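Side-chain contacts in probable zinc protease (Pseudomonas aeruginosa, PDB 4NNZ), which probably hydrolyses peptide bonds as a metallopeptidase of the M16 family, forming one subunit of a heterodimeric zinc protease: residues 268-273 with 350-355; 372-377 with 385-390; 354-359 with 392-397; 280-285 with 337-342. All coordinates share one frame; numbering follows the deposited sequence.

The four contacts run along the helical layer of the C-terminal half, contact 2 reaching toward the N-terminal domain. Contacts 1 and 3 share helix 346-364 and lie with centres about 7 Å apart; Leu270 CD2 of contact 1 sits 3.6 Å from Leu394 CD2 of contact 3. Contact 2 uses the same helix 386-396 as contact 3, and a salt bridge from Arg269 NH1 to Asp390 OD1 (3.2 Å) ties it to contact 1. Contact 4 lies in sequence between the segments of contact 1, their centres about 12 Å apart; those of contacts 2 and 4 are about 30 Å apart. A bound PEG lies about 8 Å from the side chain of Leu377 in contact 2.

Contact 1. Residues 268-273 with 350-355; sequences LRLIGA and ERVRAQ
Leu270 and Ala273 of helix 262-276 pack against Val352 and Arg353 of helix 346-364 in a buried, apolar helix-helix contact of the C-terminal domain. The short axes approach to 9.5 Å and cross at 102°, almost perpendicular, so each helix offers the other little more than one turn. The tightest point is a meeting of methyl groups, where Val352 CG1 lies 3.3 Å from Ala273 CB. Val352 places that branch anti to its backbone N (chi1 160°), which also brings CG1 against the Ala273 backbone, 3.6 Å from Ala273 C; the second branch, CG2, comes near Ala273 O. Leu270 fills the other end. Leu270 CD1 rests 4.0 Å from Arg353 CB and 4.2 Å from Val352 CG1, lying across the base of the arginine and not against its charged tip.

That tip is engaged elsewhere: Glu350 OE2 sits over the centre of one guanidinium face, 3.5 Å from Arg353 NE, a pairing of charges without a directed N-H, and NH1 makes a weak hydrogen bond to Lys395 O. On the far side of helix 262-276, Leu268 rests on Tyr301 of strand 294-301, so that this helix connects the sheet to helix 346-364. With no hydrogen bond between the segments, the spacing is consistent with a close fit of small and branched aliphatic groups, while the arginine's charge is probably balanced in part by Glu350, away from the apolar contact.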
loop_
_atom_site.group_PDB
_atom_site.type_symbol
_atom_site.label_atom_id
_atom_site.label_comp_id
_atom_site.label_asym_id
_atom_site.label_seq_id
_atom_site.Cartn_x
_atom_site.Cartn_y
_atom_site.Cartn_z
ATOM N N LEU A 268 -21.291 -8.509 -14.079
ATOM C CA LEU A 268 -20.057 -9.188 -13.786
ATOM C C LEU A 268 -20.205 -10.512 -13.049
ATOM O O LEU A 268 -19.485 -11.434 -13.297
ATOM C CB LEU A 268 -19.100 -8.249 -13.075
ATOM C CG LEU A 268 -18.488 -7.225 -13.983
ATOM C CD1 LEU A 268 -17.733 -6.212 -13.183
ATOM C CD2 LEU A 268 -17.588 -7.864 -15.002
ATOM N N ARG A 269 -21.132 -10.584 -12.123
ATOM C CA ARG A 269 -21.384 -11.803 -11.409
ATOM C C ARG A 269 -21.865 -12.867 -12.347
ATOM O O ARG A 269 -21.428 -13.981 -12.294
ATOM C CB ARG A 269 -22.415 -11.545 -10.338
ATOM C CG ARG A 269 -22.141 -10.266 -9.605
ATOM C CD ARG A 269 -23.177 -9.953 -8.570
ATOM N NE ARG A 269 -23.584 -11.109 -7.811
ATOM C CZ ARG A 269 -24.653 -11.146 -7.044
ATOM N NH1 ARG A 269 -25.414 -10.103 -6.941
ATOM N NH2 ARG A 269 -24.955 -12.221 -6.381
ATOM N N LEU A 270 -22.758 -12.481 -13.227
ATOM C CA LEU A 270 -23.290 -13.335 -14.237
ATOM C C LEU A 270 -22.203 -13.796 -15.186
ATOM O O LEU A 270 -22.220 -14.909 -15.625
ATOM C CB LEU A 270 -24.398 -12.609 -14.992
ATOM C CG LEU A 270 -25.870 -12.967 -14.827
ATOM C CD1 LEU A 270 -26.098 -14.444 -14.913
ATOM C CD2 LEU A 270 -26.428 -12.465 -13.524
ATOM N N ILE A 271 -21.252 -12.946 -15.507
ATOM C CA ILE A 271 -20.173 -13.338 -16.387
ATOM C C ILE A 271 -19.332 -14.435 -15.782
ATOM O O ILE A 271 -18.900 -15.318 -16.479
ATOM C CB ILE A 271 -19.316 -12.139 -16.838
ATOM C CG1 ILE A 271 -20.030 -11.349 -17.899
ATOM C CG2 ILE A 271 -18.009 -12.556 -17.461
ATOM C CD1 ILE A 271 -19.550 -9.937 -17.998
ATOM N N GLY A 272 -19.099 -14.373 -14.490
ATOM C CA GLY A 272 -18.350 -15.413 -13.858
ATOM C C GLY A 272 -19.027 -16.739 -13.961
ATOM O O GLY A 272 -18.413 -17.723 -14.187
ATOM N N ALA A 273 -20.321 -16.735 -13.774
ATOM C CA ALA A 273 -21.117 -17.920 -13.864
ATOM C C ALA A 273 -21.113 -18.507 -15.252
ATOM O O ALA A 273 -21.099 -19.689 -15.420
ATOM C CB ALA A 273 -22.513 -17.640 -13.377
ATOM N N GLU A 350 -30.072 -17.575 -18.846
ATOM C CA GLU A 350 -31.046 -18.073 -17.928
ATOM C C GLU A 350 -30.630 -19.343 -17.259
ATOM O O GLU A 350 -30.861 -19.500 -16.092
ATOM C CB GLU A 350 -32.375 -18.255 -18.605
ATOM C CG GLU A 350 -33.317 -17.125 -18.312
ATOM C CD GLU A 350 -33.796 -17.131 -16.887
ATOM O OE1 GLU A 350 -34.107 -18.215 -16.376
ATOM O OE2 GLU A 350 -33.873 -16.049 -16.287
ATOM N N ARG A 351 -30.029 -20.253 -17.998
ATOM C CA ARG A 351 -29.604 -21.499 -17.409
ATOM C C ARG A 351 -28.601 -21.174 -16.363
ATOM O O ARG A 351 -28.589 -21.748 -15.305
ATOM C CB ARG A 351 -28.960 -22.379 -18.467
ATOM C CG ARG A 351 -28.084 -23.491 -17.945
ATOM C CD ARG A 351 -27.254 -24.106 -19.046
ATOM N NE ARG A 351 -26.038 -23.348 -19.293
ATOM C CZ ARG A 351 -24.818 -23.748 -18.968
ATOM N NH1 ARG A 351 -24.531 -24.107 -17.728
ATOM N NH2 ARG A 351 -23.884 -23.792 -19.893
ATOM N N VAL A 352 -27.698 -20.291 -16.712
ATOM C CA VAL A 352 -26.675 -19.842 -15.807
ATOM C C VAL A 352 -27.195 -19.027 -14.641
ATOM O O VAL A 352 -26.704 -19.150 -13.562
ATOM C CB VAL A 352 -25.551 -19.172 -16.601
ATOM C CG1 VAL A 352 -24.685 -18.266 -15.760
ATOM C CG2 VAL A 352 -24.715 -20.232 -17.265
ATOM N N ARG A 353 -28.143 -18.155 -14.885
ATOM C CA ARG A 353 -28.723 -17.379 -13.820
ATOM C C ARG A 353 -29.489 -18.213 -12.844
ATOM O O ARG A 353 -29.495 -17.954 -11.663
ATOM C CB ARG A 353 -29.634 -16.310 -14.367
ATOM C CG ARG A 353 -29.972 -15.235 -13.370
ATOM C CD ARG A 353 -31.137 -14.411 -13.841
ATOM N NE ARG A 353 -31.055 -14.161 -15.260
ATOM C CZ ARG A 353 -31.728 -13.225 -15.887
ATOM N NH1 ARG A 353 -32.527 -12.448 -15.218
ATOM N NH2 ARG A 353 -31.603 -13.075 -17.175
ATOM N N ALA A 354 -30.216 -19.180 -13.358
ATOM C CA ALA A 354 -31.106 -19.945 -12.530
ATOM C C ALA A 354 -30.358 -20.730 -11.510
ATOM O O ALA A 354 -30.741 -20.819 -10.381
ATOM C CB ALA A 354 -31.925 -20.862 -13.387
ATOM N N GLN A 355 -29.293 -21.345 -11.948
ATOM C CA GLN A 355 -28.469 -22.130 -11.073
ATOM C C GLN A 355 -27.774 -21.329 -10.008
ATOM O O GLN A 355 -27.529 -21.816 -8.935
ATOM C CB GLN A 355 -27.564 -23.085 -11.834
ATOM C CG GLN A 355 -28.086 -24.506 -11.709
ATOM C CD GLN A 355 -27.412 -25.513 -12.600
ATOM O OE1 GLN A 355 -26.220 -25.475 -12.804
ATOM N NE2 GLN A 355 -28.185 -26.435 -13.119
#

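Contact 2. Residues 372-377 with 385-390; sequences SSIGQL and KLIDQD
Ser373 opens the contact with its CB, which lies 3.9 Å from Ile387 CD1. Its hydroxyl plays a different part: OG stands beside the backbone N (chi1 -66°) and hydrogen-bonds to Ala369 O one turn back in the same helix, so it is the methylene that faces Ile387. Ile374 follows with a lighter touch, its CG1 being 4.2 Å from the same Ile387 CD1, and the two isoleucine side chains cross at about a right angle. Beyond this contact Ile374 also lies on Ile19 and Arg21 of strand 17-22.

Helices 367-379 and 386-396 follow each other in the chain through a short connection, with their local axes 108° apart and 11.3 Å at closest approach. In the two-domain arrangement of this M16 chain, the first of these helices rests against the N-terminal sheet, while the second belongs with the helices of the C-terminal domain. The wide axial separation is bridged by long aliphatic groups.

One turn beyond Ser373, Leu377 makes the larger meeting. Leu377 CD1 lies 3.5 Å from Ile387 CG1 and 3.9 Å from Ile387 CD1, touching the last two carbons of the longer isoleucine branch. An extended outer torsion of Ile387 (chi2 154°) carries CD1 against Ser373, Ile374 and Leu377. Leu377 is further packed by Leu382 in the connection and by Phe304 from another loop.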
loop_
_atom_site.group_PDB
_atom_site.type_symbol
_atom_site.label_atom_id
_atom_site.label_comp_id
_atom_site.label_asym_id
_atom_site.label_seq_id
_atom_site.Cartn_x
_atom_site.Cartn_y
_atom_site.Cartn_z
ATOM N N SER A 372 -24.872 -14.479 8.565
ATOM C CA SER A 372 -23.703 -14.009 7.887
ATOM C C SER A 372 -23.975 -13.084 6.725
ATOM O O SER A 372 -23.239 -12.154 6.506
ATOM C CB SER A 372 -22.876 -15.167 7.449
ATOM O OG SER A 372 -22.507 -15.872 8.570
ATOM N N SER A 373 -25.017 -13.357 5.965
ATOM C CA SER A 373 -25.359 -12.489 4.876
ATOM C C SER A 373 -25.712 -11.132 5.416
ATOM O O SER A 373 -25.361 -10.139 4.848
ATOM C CB SER A 373 -26.547 -13.021 4.117
ATOM O OG SER A 373 -26.247 -14.220 3.486
ATOM N N ILE A 374 -26.385 -11.110 6.540
ATOM C CA ILE A 374 -26.781 -9.884 7.138
ATOM C C ILE A 374 -25.575 -9.126 7.658
ATOM O O ILE A 374 -25.506 -7.945 7.545
ATOM C CB ILE A 374 -27.808 -10.132 8.249
ATOM C CG1 ILE A 374 -29.117 -10.621 7.657
ATOM C CG2 ILE A 374 -28.055 -8.882 9.050
ATOM C CD1 ILE A 374 -30.016 -11.296 8.647
ATOM N N GLY A 375 -24.614 -9.825 8.211
ATOM C CA GLY A 375 -23.478 -9.186 8.826
ATOM C C GLY A 375 -22.442 -8.713 7.851
ATOM O O GLY A 375 -21.832 -7.706 8.016
ATOM N N GLN A 376 -22.249 -9.478 6.821
ATOM C CA GLN A 376 -21.341 -9.131 5.782
ATOM C C GLN A 376 -21.692 -7.794 5.169
ATOM O O GLN A 376 -20.884 -6.927 5.078
ATOM C CB GLN A 376 -21.453 -10.185 4.717
ATOM C CG GLN A 376 -20.175 -10.879 4.414
ATOM C CD GLN A 376 -19.709 -10.519 3.053
ATOM O OE1 GLN A 376 -19.681 -9.348 2.703
ATOM N NE2 GLN A 376 -19.337 -11.515 2.263
ATOM N N LEU A 377 -22.918 -7.679 4.720
ATOM C CA LEU A 377 -23.403 -6.606 3.911
ATOM C C LEU A 377 -23.391 -5.380 4.758
ATOM O O LEU A 377 -22.995 -4.339 4.328
ATOM C CB LEU A 377 -24.827 -6.874 3.489
ATOM C CG LEU A 377 -25.055 -7.930 2.436
ATOM C CD1 LEU A 377 -26.497 -8.349 2.373
ATOM C CD2 LEU A 377 -24.555 -7.497 1.101
ATOM N N LYS A 385 -31.316 -5.212 3.376
ATOM C CA LYS A 385 -32.527 -5.270 2.594
ATOM C C LYS A 385 -32.235 -5.761 1.222
ATOM O O LYS A 385 -33.103 -6.182 0.519
ATOM C CB LYS A 385 -33.221 -3.930 2.539
ATOM C CG LYS A 385 -33.483 -3.356 3.906
ATOM C CD LYS A 385 -34.944 -3.159 4.161
ATOM C CE LYS A 385 -35.138 -2.386 5.442
ATOM N NZ LYS A 385 -34.665 -0.985 5.360
ATOM N N LEU A 386 -30.974 -5.738 0.879
ATOM C CA LEU A 386 -30.536 -6.133 -0.429
ATOM C C LEU A 386 -30.839 -7.559 -0.741
ATOM O O LEU A 386 -31.206 -7.872 -1.844
ATOM C CB LEU A 386 -29.055 -5.922 -0.548
ATOM C CG LEU A 386 -28.725 -4.598 -1.177
ATOM C CD1 LEU A 386 -28.237 -3.613 -0.140
ATOM C CD2 LEU A 386 -27.664 -4.842 -2.214
ATOM N N ILE A 387 -30.706 -8.419 0.241
ATOM C CA ILE A 387 -30.711 -9.815 -0.027
ATOM C C ILE A 387 -32.010 -10.132 -0.697
ATOM O O ILE A 387 -32.041 -10.862 -1.657
ATOM C CB ILE A 387 -30.665 -10.613 1.267
ATOM C CG1 ILE A 387 -29.370 -10.368 2.002
ATOM C CG2 ILE A 387 -30.795 -12.084 0.993
ATOM C CD1 ILE A 387 -29.470 -10.581 3.487
ATOM N N ASP A 388 -33.081 -9.558 -0.205
ATOM C CA ASP A 388 -34.372 -9.847 -0.760
ATOM C C ASP A 388 -34.449 -9.407 -2.199
ATOM O O ASP A 388 -35.041 -10.077 -3.020
ATOM C CB ASP A 388 -35.444 -9.173 0.063
ATOM C CG ASP A 388 -35.763 -9.935 1.313
ATOM O OD1 ASP A 388 -35.467 -11.142 1.347
ATOM O OD2 ASP A 388 -36.309 -9.340 2.266
ATOM N N GLN A 389 -33.833 -8.288 -2.520
ATOM C CA GLN A 389 -33.961 -7.777 -3.856
ATOM C C GLN A 389 -32.867 -8.257 -4.768
ATOM O O GLN A 389 -32.854 -7.955 -5.922
ATOM C CB GLN A 389 -34.052 -6.265 -3.850
ATOM C CG GLN A 389 -33.342 -5.611 -2.704
ATOM C CD GLN A 389 -34.217 -4.674 -1.925
ATOM O OE1 GLN A 389 -35.181 -5.089 -1.311
ATOM N NE2 GLN A 389 -33.870 -3.402 -1.929
ATOM N N ASP A 390 -31.957 -9.031 -4.229
ATOM C CA ASP A 390 -30.823 -9.471 -4.983
ATOM C C ASP A 390 -31.261 -10.292 -6.136
ATOM O O ASP A 390 -30.718 -10.182 -7.191
ATOM C CB ASP A 390 -29.963 -10.340 -4.110
ATOM C CG ASP A 390 -28.524 -10.314 -4.502
ATOM O OD1 ASP A 390 -28.128 -9.583 -5.413
ATOM O OD2 ASP A 390 -27.781 -11.042 -3.863
#

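Contact 3. Residues 354-359 with 392-397; sequences AQMIAG and EALKAV
Met356, Ile357 and Leu394 bring no flat group to this contact, which has neither ring faces nor amide edges: it is a meeting of methyl and methylene groups. The main touch is between side-chain ends, with Met356 CE lying 3.6 Å from Leu394 CD1. Met356 CE is also 4.2 Å from Leu394 CD2, so it sits against both prongs of the leucine fork. Met356 runs straight as far as its sulfur and then bends at the last torsion (chi3 110°), turning CE to Leu394; the two side chains cross at about a right angle. Ile357 adds a looser flank, its CG1 being 4.4 Å from Leu394 CD1. Leu394 thus inserts its CD1 between adjacent residues of helix 346-364, whose backbone remains well back: the nearest CA atoms, those of Ile357 and Leu394, are 8.4 Å apart.

No hydrogen bond joins the segments, and the contact is modest in area, but both of its main residues have a further neighbour on helix 262-276. Met356 touches Arg269 and Leu394 touches Leu270. The arrangement is that of a three-helix junction, in which helices 262-276, 346-364 and 386-396 meet through largely apolar side chains in the helical layer of the C-terminal domain.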
loop_
_atom_site.group_PDB
_atom_site.type_symbol
_atom_site.label_atom_id
_atom_site.label_comp_id
_atom_site.label_asym_id
_atom_site.label_seq_id
_atom_site.Cartn_x
_atom_site.Cartn_y
_atom_site.Cartn_z
ATOM N N ALA A 354 -30.216 -19.180 -13.358
ATOM C CA ALA A 354 -31.106 -19.945 -12.530
ATOM C C ALA A 354 -30.358 -20.730 -11.510
ATOM O O ALA A 354 -30.741 -20.819 -10.381
ATOM C CB ALA A 354 -31.925 -20.862 -13.387
ATOM N N GLN A 355 -29.293 -21.345 -11.948
ATOM C CA GLN A 355 -28.469 -22.130 -11.073
ATOM C C GLN A 355 -27.774 -21.329 -10.008
ATOM O O GLN A 355 -27.529 -21.816 -8.935
ATOM C CB GLN A 355 -27.564 -23.085 -11.834
ATOM C CG GLN A 355 -28.086 -24.506 -11.709
ATOM C CD GLN A 355 -27.412 -25.513 -12.600
ATOM O OE1 GLN A 355 -26.220 -25.475 -12.804
ATOM N NE2 GLN A 355 -28.185 -26.435 -13.119
ATOM N N MET A 356 -27.447 -20.098 -10.323
ATOM C CA MET A 356 -26.894 -19.196 -9.360
ATOM C C MET A 356 -27.880 -18.889 -8.272
ATOM O O MET A 356 -27.543 -18.811 -7.115
ATOM C CB MET A 356 -26.554 -17.905 -10.053
ATOM C CG MET A 356 -25.179 -17.390 -9.777
ATOM S SD MET A 356 -24.862 -15.860 -10.633
ATOM C CE MET A 356 -24.811 -14.720 -9.285
ATOM N N ILE A 357 -29.103 -18.638 -8.668
ATOM C CA ILE A 357 -30.135 -18.359 -7.726
ATOM C C ILE A 357 -30.396 -19.565 -6.863
ATOM O O ILE A 357 -30.542 -19.467 -5.673
ATOM C CB ILE A 357 -31.382 -17.972 -8.476
ATOM C CG1 ILE A 357 -31.071 -16.754 -9.316
ATOM C CG2 ILE A 357 -32.509 -17.714 -7.512
ATOM C CD1 ILE A 357 -32.282 -16.050 -9.850
ATOM N N ALA A 358 -30.420 -20.714 -7.489
ATOM C CA ALA A 358 -30.770 -21.915 -6.811
ATOM C C ALA A 358 -29.789 -22.210 -5.724
ATOM O O ALA A 358 -30.161 -22.596 -4.644
ATOM C CB ALA A 358 -30.791 -23.049 -7.799
ATOM N N GLY A 359 -28.520 -22.067 -6.025
ATOM C CA GLY A 359 -27.476 -22.282 -5.058
ATOM C C GLY A 359 -27.539 -21.298 -3.931
ATOM O O GLY A 359 -27.287 -21.623 -2.791
ATOM N N GLU A 392 -34.015 -10.163 -7.736
ATOM C CA GLU A 392 -34.649 -9.347 -8.716
ATOM C C GLU A 392 -33.583 -8.683 -9.521
ATOM O O GLU A 392 -33.697 -8.519 -10.711
ATOM C CB GLU A 392 -35.535 -8.327 -8.045
ATOM C CG GLU A 392 -36.174 -7.369 -9.013
ATOM C CD GLU A 392 -36.666 -8.047 -10.263
ATOM O OE1 GLU A 392 -37.412 -9.024 -10.140
ATOM O OE2 GLU A 392 -36.309 -7.595 -11.361
ATOM N N ALA A 393 -32.528 -8.297 -8.842
ATOM C CA ALA A 393 -31.419 -7.624 -9.465
ATOM C C ALA A 393 -30.720 -8.485 -10.470
ATOM O O ALA A 393 -30.270 -8.014 -11.468
ATOM C CB ALA A 393 -30.454 -7.164 -8.409
ATOM N N LEU A 394 -30.574 -9.746 -10.162
ATOM C CA LEU A 394 -29.919 -10.659 -11.054
ATOM C C LEU A 394 -30.749 -10.811 -12.300
ATOM O O LEU A 394 -30.251 -11.004 -13.381
ATOM C CB LEU A 394 -29.677 -11.991 -10.382
ATOM C CG LEU A 394 -28.450 -12.053 -9.507
ATOM C CD1 LEU A 394 -28.151 -13.468 -9.114
ATOM C CD2 LEU A 394 -27.257 -11.453 -10.196
ATOM N N LYS A 395 -32.044 -10.756 -12.092
ATOM C CA LYS A 395 -33.013 -10.905 -13.142
ATOM C C LYS A 395 -32.918 -9.804 -14.154
ATOM O O LYS A 395 -33.122 -10.027 -15.311
ATOM C CB LYS A 395 -34.389 -10.907 -12.547
ATOM C CG LYS A 395 -35.259 -12.024 -13.037
ATOM C CD LYS A 395 -36.581 -12.042 -12.297
ATOM C CE LYS A 395 -37.680 -11.346 -13.070
ATOM N NZ LYS A 395 -38.750 -12.270 -13.522
ATOM N N ALA A 396 -32.612 -8.603 -13.704
ATOM C CA ALA A 396 -32.532 -7.448 -14.576
ATOM C C ALA A 396 -31.426 -7.492 -15.612
ATOM O O ALA A 396 -31.504 -6.817 -16.601
ATOM C CB ALA A 396 -32.477 -6.170 -13.777
ATOM N N VAL A 397 -30.409 -8.287 -15.380
ATOM C CA VAL A 397 -29.307 -8.324 -16.290
ATOM C C VAL A 397 -29.746 -8.845 -17.622
ATOM O O VAL A 397 -30.394 -9.845 -17.708
ATOM C CB VAL A 397 -28.196 -9.205 -15.736
ATOM C CG1 VAL A 397 -27.044 -9.264 -16.698
ATOM C CG2 VAL A 397 -27.736 -8.657 -14.418
#

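Contact 4. Residues 280-285 with 337-342; sequences SARLAS and DDLKQN
Arg282, the first residue of helix 282-288, stretches across to Asp338 and Leu339 near the end of helix 325-341. Its CB already points to that helix, and CB, CG and CD span a wide gap, for the nearest CA atoms, those of Arg282 and Asp338, are 10.4 Å apart. Bends at the second and third torsions (chi2 112°, chi3 132°) then bring the guanidinium alongside its partners. Arg282 NE is the first atom to touch, with Leu339 CD2 at 4.1 Å. NH1 leads to another helix, where Glu348 OE2 takes it in a salt bridge. The remaining touches fall to the other nitrogen: Arg282 NH2 lies 3.7 Å from Leu339 CD2, which is at the guanidinium edge near its plane, and 3.5 Å from Asp338 OD1.

That last pair is a long salt bridge: OD1 approaches the guanidinium obliquely, and the two planes are 78° apart. Asp338 swings its carboxylate anti to its backbone N, and its other oxygen, OD2, forms a salt bridge with Arg286 NH1. One carboxylate is therefore shared by two arginines a helical turn apart, whose charges lie close together; with Glu348 also present, the two acids probably balance their charge.

Leu339 supplies the apolar side, packing in addition on Ile271 of helix 262-276 and Ala406 of helix 399-409. The result is a charge network of two arginines and two acids, flanked at one guanidinium edge by a leucine, that joins helices 282-288, 325-341 and 346-364 in the helical layer of the C-terminal M16 domain.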
loop_
_atom_site.group_PDB
_atom_site.type_symbol
_atom_site.label_atom_id
_atom_site.label_comp_id
_atom_site.label_asym_id
_atom_site.label_seq_id
_atom_site.Cartn_x
_atom_site.Cartn_y
_atom_site.Cartn_z
ATOM N N SER A 280 -21.114 -27.217 -18.734
ATOM C CA SER A 280 -21.449 -26.604 -19.984
ATOM C C SER A 280 -21.040 -25.156 -20.032
ATOM O O SER A 280 -21.187 -24.506 -21.045
ATOM C CB SER A 280 -22.923 -26.736 -20.234
ATOM O OG SER A 280 -23.622 -26.455 -19.071
ATOM N N ALA A 281 -20.477 -24.683 -18.938
ATOM C CA ALA A 281 -19.948 -23.350 -18.865
ATOM C C ALA A 281 -18.787 -23.247 -19.824
ATOM O O ALA A 281 -18.198 -24.230 -20.180
ATOM C CB ALA A 281 -19.497 -23.042 -17.471
ATOM N N ARG A 282 -18.486 -22.033 -20.239
ATOM C CA ARG A 282 -17.614 -21.794 -21.365
ATOM C C ARG A 282 -16.206 -22.296 -21.242
ATOM O O ARG A 282 -15.694 -22.880 -22.159
ATOM C CB ARG A 282 -17.550 -20.312 -21.631
ATOM C CG ARG A 282 -18.478 -19.856 -22.697
ATOM C CD ARG A 282 -19.587 -19.000 -22.168
ATOM N NE ARG A 282 -19.699 -17.828 -22.993
ATOM C CZ ARG A 282 -20.414 -17.768 -24.094
ATOM N NH1 ARG A 282 -21.117 -18.804 -24.474
ATOM N NH2 ARG A 282 -20.447 -16.665 -24.787
ATOM N N LEU A 283 -15.581 -22.056 -20.119
ATOM C CA LEU A 283 -14.223 -22.459 -19.981
ATOM C C LEU A 283 -14.073 -23.948 -20.052
ATOM O O LEU A 283 -13.137 -24.430 -20.635
ATOM C CB LEU A 283 -13.644 -21.936 -18.689
ATOM C CG LEU A 283 -13.439 -20.446 -18.600
ATOM C CD1 LEU A 283 -12.897 -20.094 -17.239
ATOM C CD2 LEU A 283 -12.497 -20.024 -19.688
ATOM N N ALA A 284 -14.967 -24.676 -19.418
ATOM C CA ALA A 284 -14.866 -26.110 -19.467
ATOM C C ALA A 284 -15.078 -26.698 -20.839
ATOM O O ALA A 284 -14.302 -27.500 -21.295
ATOM C CB ALA A 284 -15.846 -26.719 -18.494
ATOM N N SER A 285 -16.171 -26.334 -21.467
ATOM C CA SER A 285 -16.461 -26.869 -22.755
ATOM C C SER A 285 -15.459 -26.446 -23.771
ATOM O O SER A 285 -14.968 -27.239 -24.532
ATOM C CB SER A 285 -17.776 -26.319 -23.189
ATOM O OG SER A 285 -18.139 -25.315 -22.314
ATOM N N ASP A 337 -12.855 -12.108 -25.369
ATOM C CA ASP A 337 -13.226 -11.388 -26.570
ATOM C C ASP A 337 -14.580 -11.802 -27.109
ATOM O O ASP A 337 -15.339 -10.993 -27.575
ATOM C CB ASP A 337 -12.163 -11.523 -27.641
ATOM C CG ASP A 337 -11.081 -10.514 -27.493
ATOM O OD1 ASP A 337 -11.359 -9.416 -27.018
ATOM O OD2 ASP A 337 -9.930 -10.814 -27.830
ATOM N N ASP A 338 -14.883 -13.069 -26.996
ATOM C CA ASP A 338 -16.105 -13.567 -27.529
ATOM C C ASP A 338 -17.250 -12.871 -26.863
ATOM O O ASP A 338 -18.220 -12.566 -27.493
ATOM C CB ASP A 338 -16.184 -15.055 -27.295
ATOM C CG ASP A 338 -17.482 -15.653 -27.746
ATOM O OD1 ASP A 338 -18.545 -15.195 -27.335
ATOM O OD2 ASP A 338 -17.458 -16.627 -28.505
ATOM N N LEU A 339 -17.142 -12.646 -25.577
ATOM C CA LEU A 339 -18.177 -11.956 -24.879
ATOM C C LEU A 339 -18.329 -10.554 -25.367
ATOM O O LEU A 339 -19.410 -10.043 -25.377
ATOM C CB LEU A 339 -17.909 -11.945 -23.403
ATOM C CG LEU A 339 -17.940 -13.307 -22.766
ATOM C CD1 LEU A 339 -17.299 -13.245 -21.400
ATOM C CD2 LEU A 339 -19.351 -13.804 -22.686
ATOM N N LYS A 340 -17.230 -9.894 -25.662
ATOM C CA LYS A 340 -17.291 -8.549 -26.165
ATOM C C LYS A 340 -17.924 -8.492 -27.512
ATOM O O LYS A 340 -18.684 -7.604 -27.781
ATOM C CB LYS A 340 -15.902 -7.961 -26.260
ATOM C CG LYS A 340 -15.252 -7.710 -24.935
ATOM C CD LYS A 340 -13.764 -7.607 -25.105
ATOM C CE LYS A 340 -13.154 -6.823 -23.985
ATOM N NZ LYS A 340 -12.209 -5.830 -24.506
ATOM N N GLN A 341 -17.514 -9.394 -28.385
ATOM C CA GLN A 341 -18.077 -9.517 -29.715
ATOM C C GLN A 341 -19.495 -10.011 -29.786
ATOM O O GLN A 341 -20.267 -9.531 -30.579
ATOM C CB GLN A 341 -17.223 -10.421 -30.576
ATOM C CG GLN A 341 -16.169 -9.719 -31.391
ATOM C CD GLN A 341 -15.068 -10.660 -31.815
ATOM O OE1 GLN A 341 -14.796 -11.629 -31.140
ATOM N NE2 GLN A 341 -14.445 -10.385 -32.941
ATOM N N ASN A 342 -19.817 -11.037 -29.023
ATOM C CA ASN A 342 -21.128 -11.645 -29.132
ATOM C C ASN A 342 -21.885 -11.737 -27.843
ATOM O O ASN A 342 -21.556 -12.535 -26.972
ATOM C CB ASN A 342 -20.986 -13.042 -29.682
ATOM C CG ASN A 342 -19.993 -13.106 -30.790
ATOM O OD1 ASN A 342 -19.850 -12.150 -31.513
ATOM N ND2 ASN A 342 -19.277 -14.203 -30.907
#